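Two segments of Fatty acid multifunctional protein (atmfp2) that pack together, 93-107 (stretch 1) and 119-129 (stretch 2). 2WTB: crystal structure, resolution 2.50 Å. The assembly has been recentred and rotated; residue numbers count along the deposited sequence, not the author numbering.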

# COMPACT_ATOMS: atom_id res chain seq x y z
N ILE A 93 -12.71 28.06 13.92
CA ILE A 93 -13.57 28.00 12.75
C ILE A 93 -14.65 26.93 12.86
O ILE A 93 -15.85 27.23 12.78
N ILE A 94 -14.23 25.69 13.04
CA ILE A 94 -15.16 24.57 13.05
C ILE A 94 -16.02 24.51 14.32
O ILE A 94 -17.24 24.34 14.25
N THR A 95 -15.38 24.65 15.47
CA THR A 95 -16.06 24.48 16.75
C THR A 95 -16.84 25.71 17.20
O THR A 95 -18.02 25.62 17.56
N ASP A 96 -16.19 26.86 17.18
CA ASP A 96 -16.79 28.10 17.67
C ASP A 96 -17.68 28.77 16.63
O ASP A 96 -18.86 29.01 16.87
N LEU A 97 -17.10 29.08 15.47
CA LEU A 97 -17.82 29.78 14.42
C LEU A 97 -18.99 28.96 13.89
O LEU A 97 -20.12 29.45 13.82
N LEU A 98 -18.71 27.71 13.53
CA LEU A 98 -19.70 26.88 12.86
C LEU A 98 -20.63 26.16 13.83
O LEU A 98 -21.84 26.40 13.85
N GLU A 99 -20.07 25.26 14.64
CA GLU A 99 -20.88 24.40 15.49
C GLU A 99 -21.61 25.17 16.59
O GLU A 99 -22.74 24.82 16.95
N ALA A 100 -20.98 26.22 17.11
CA ALA A 100 -21.55 27.00 18.20
C ALA A 100 -22.31 28.24 17.70
O ALA A 100 -22.53 29.18 18.45
N ALA A 101 -22.69 28.22 16.42
CA ALA A 101 -23.43 29.33 15.84
C ALA A 101 -24.89 29.30 16.26
O ALA A 101 -25.41 28.26 16.67
N ARG A 102 -25.56 30.45 16.17
CA ARG A 102 -26.98 30.53 16.49
C ARG A 102 -27.84 30.25 15.26
O ARG A 102 -29.00 30.64 15.20
N LYS A 103 -27.25 29.57 14.28
CA LYS A 103 -27.97 29.07 13.13
C LYS A 103 -27.48 27.66 12.80
O LYS A 103 -26.27 27.44 12.69
N PRO A 104 -28.41 26.71 12.64
CA PRO A 104 -28.08 25.30 12.48
C PRO A 104 -27.44 25.01 11.13
O PRO A 104 -27.79 25.63 10.13
N SER A 105 -26.50 24.07 11.11
CA SER A 105 -25.88 23.61 9.87
C SER A 105 -26.24 22.15 9.65
O SER A 105 -26.32 21.38 10.61
N VAL A 106 -26.46 21.78 8.40
CA VAL A 106 -26.70 20.38 8.05
C VAL A 106 -25.79 19.99 6.90
O VAL A 106 -25.72 20.68 5.89
N ALA A 107 -25.09 18.87 7.06
CA ALA A 107 -24.20 18.38 6.01
C ALA A 107 -24.95 17.44 5.06
O ALA A 107 -25.68 16.55 5.50
N GLU A 119 -14.78 15.12 9.46
CA GLU A 119 -14.72 15.97 10.64
C GLU A 119 -15.61 17.19 10.48
O GLU A 119 -16.40 17.52 11.37
N LEU A 120 -15.50 17.86 9.34
CA LEU A 120 -16.34 19.02 9.04
C LEU A 120 -17.82 18.66 9.14
O LEU A 120 -18.63 19.45 9.63
N ALA A 121 -18.17 17.47 8.66
CA ALA A 121 -19.55 17.00 8.71
C ALA A 121 -20.01 16.73 10.15
O ALA A 121 -21.15 17.03 10.52
N MET A 122 -19.12 16.16 10.96
CA MET A 122 -19.43 15.91 12.37
C MET A 122 -19.65 17.21 13.14
O MET A 122 -20.34 17.23 14.16
N ALA A 123 -19.05 18.29 12.65
CA ALA A 123 -19.20 19.60 13.26
C ALA A 123 -20.61 20.13 13.04
O ALA A 123 -21.13 20.89 13.85
N CYS A 124 -21.21 19.75 11.91
CA CYS A 124 -22.58 20.14 11.60
C CYS A 124 -23.54 19.51 12.60
O CYS A 124 -23.18 18.57 13.31
N HIS A 125 -24.77 20.01 12.63
CA HIS A 125 -25.73 19.61 13.65
C HIS A 125 -26.57 18.39 13.27
O HIS A 125 -27.26 17.81 14.12
N ALA A 126 -26.49 18.00 12.00
CA ALA A 126 -27.15 16.79 11.52
C ALA A 126 -26.48 16.34 10.23
O ALA A 126 -25.79 17.12 9.58
N ARG A 127 -26.69 15.08 9.84
CA ARG A 127 -26.03 14.55 8.65
C ARG A 127 -26.95 13.74 7.74
O ARG A 127 -27.54 12.74 8.15
N ILE A 128 -27.07 14.19 6.49
CA ILE A 128 -27.80 13.45 5.47
C ILE A 128 -26.79 12.86 4.50
O ILE A 128 -25.85 13.53 4.09
N SER A 129 -26.98 11.59 4.13
CA SER A 129 -26.01 10.91 3.27
C SER A 129 -26.67 10.06 2.20
O SER A 129 -27.79 9.57 2.37

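His125 is the polar centre of this contact. Its CA-to-CB bond points toward stretch 1, and with chi1 in m the ring serves the backbone at both nitrogens: His125 NE2 donates to Glu99 O (2.7 Å), while His125 ND1 accepts from Ser105 N (3.0 Å, nearly linear). Both partners lie near the ring plane, where imidazole nitrogens bond best, so one side chain ties the end of the helix to the start of the strand. The backbone continues the pairing: His125 N donates to Ser105 O (2.9 Å), Ala107 N to Ala126 O (3.1 Å) and Ile128 N to Ala107 O (2.9 Å), the last two joining parallel strands.

Arg127 turns back on its own stretch, NE reaching Ala121 O at 2.8 Å and NH2 reaching Met122 O at 2.9 Å, so its charged group meets the carbonyls of two helical residues.

Apolar packing surrounds this network. Ile94 (m, t) points toward stretch 2 and sets CG2 3.3 Å from Ala123 CB, a tight fit against a small methyl. Leu98 (t, t) brings CD1 to 3.9 Å from Leu120 CD1. Across the two strands, Val106 CG1 meets Ile128 CG1 at 4.0 Å. Ala107 is compact enough for its CB to nestle near Ala121 CB (4.0 Å) and Cys124 SG (3.9 Å).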

# COMPACT_ATOMS: atom_id res chain seq x y z
CB ILE A 93 -12.77 27.76 11.46
CG1 ILE A 93 -11.71 28.85 11.28
CG2 ILE A 93 -13.69 27.71 10.25
CD1 ILE A 93 -12.25 30.25 11.40
CB ILE A 94 -14.42 23.23 12.86
CG1 ILE A 94 -13.95 23.08 11.42
CG2 ILE A 94 -15.31 22.07 13.24
CD1 ILE A 94 -13.33 21.74 11.11
CB THR A 95 -15.08 24.08 17.86
OG1 THR A 95 -14.48 22.81 17.53
CG2 THR A 95 -15.79 23.96 19.20
CB ASP A 96 -15.71 29.06 18.16
CG ASP A 96 -15.03 28.58 19.43
OD1 ASP A 96 -15.59 27.68 20.10
OD2 ASP A 96 -13.94 29.10 19.76
CB LEU A 97 -16.88 30.15 13.27
CG LEU A 97 -17.50 30.85 12.07
CD1 LEU A 97 -18.16 32.16 12.48
CD2 LEU A 97 -16.45 31.10 10.99
CB LEU A 98 -19.00 25.87 11.93
CG LEU A 98 -19.87 25.06 10.97
CD1 LEU A 98 -19.06 24.58 9.77
CD2 LEU A 98 -20.54 23.88 11.67
CB GLU A 99 -20.02 23.30 16.11
CG GLU A 99 -20.82 22.23 16.84
CD GLU A 99 -19.93 21.22 17.53
OE1 GLU A 99 -19.01 21.65 18.27
OE2 GLU A 99 -20.14 20.00 17.34
CB ALA A 100 -20.47 27.41 19.19
CB ALA A 101 -23.32 29.31 14.32
CB ARG A 102 -27.33 31.88 17.12
CG ARG A 102 -27.20 31.88 18.64
CD ARG A 102 -27.41 33.27 19.23
NE ARG A 102 -26.26 34.14 19.03
CZ ARG A 102 -26.10 35.32 19.62
NH1 ARG A 102 -27.03 35.78 20.44
NH2 ARG A 102 -25.01 36.04 19.38
CB LYS A 103 -27.79 29.99 11.92
CG LYS A 103 -28.53 31.31 12.05
CD LYS A 103 -28.28 32.20 10.84
CE LYS A 103 -29.03 33.52 10.99
NZ LYS A 103 -28.72 34.47 9.89
CB PRO A 104 -29.44 24.59 12.57
CG PRO A 104 -30.43 25.66 12.95
CD PRO A 104 -29.86 26.95 12.51
CB SER A 105 -24.36 23.77 9.93
OG SER A 105 -23.98 25.13 10.00
CB VAL A 106 -28.16 20.13 7.64
CG1 VAL A 106 -28.35 18.68 7.23
CG2 VAL A 106 -29.09 20.49 8.79
CB ALA A 107 -23.00 17.67 6.62
CB GLU A 119 -13.27 16.38 10.94
CG GLU A 119 -12.38 15.22 11.38
CD GLU A 119 -10.95 15.65 11.66
OE1 GLU A 119 -10.29 16.17 10.74
OE2 GLU A 119 -10.49 15.46 12.81
CB LEU A 120 -16.02 19.56 7.64
CG LEU A 120 -16.87 20.72 7.14
CD1 LEU A 120 -16.85 21.89 8.12
CD2 LEU A 120 -16.38 21.17 5.77
CB ALA A 121 -19.73 15.77 7.82
CB MET A 122 -18.33 15.08 13.03
CG MET A 122 -18.34 13.61 12.67
SD MET A 122 -16.85 12.75 13.22
CE MET A 122 -17.16 11.11 12.60
CB ALA A 123 -18.19 20.57 12.70
CB CYS A 124 -22.95 19.73 10.18
SG CYS A 124 -22.05 20.64 8.91
CB HIS A 125 -26.60 20.80 14.02
CG HIS A 125 -25.81 21.98 14.52
ND1 HIS A 125 -25.62 23.11 13.76
CD2 HIS A 125 -25.14 22.17 15.68
CE1 HIS A 125 -24.87 23.97 14.44
NE2 HIS A 125 -24.57 23.42 15.61
CB ALA A 126 -28.63 17.04 11.29
CB ARG A 127 -24.81 13.72 9.04
CG ARG A 127 -23.65 14.56 9.53
CD ARG A 127 -22.95 13.91 10.70
NE ARG A 127 -22.63 14.91 11.71
CZ ARG A 127 -23.34 15.11 12.81
NH1 ARG A 127 -24.39 14.35 13.08
NH2 ARG A 127 -22.98 16.06 13.66
CB ILE A 128 -28.77 14.35 4.70
CG1 ILE A 128 -29.62 15.18 5.67
CG2 ILE A 128 -29.65 13.52 3.78
CD1 ILE A 128 -30.25 14.35 6.76
CB SER A 129 -25.07 10.05 4.12
OG SER A 129 -24.03 9.50 3.32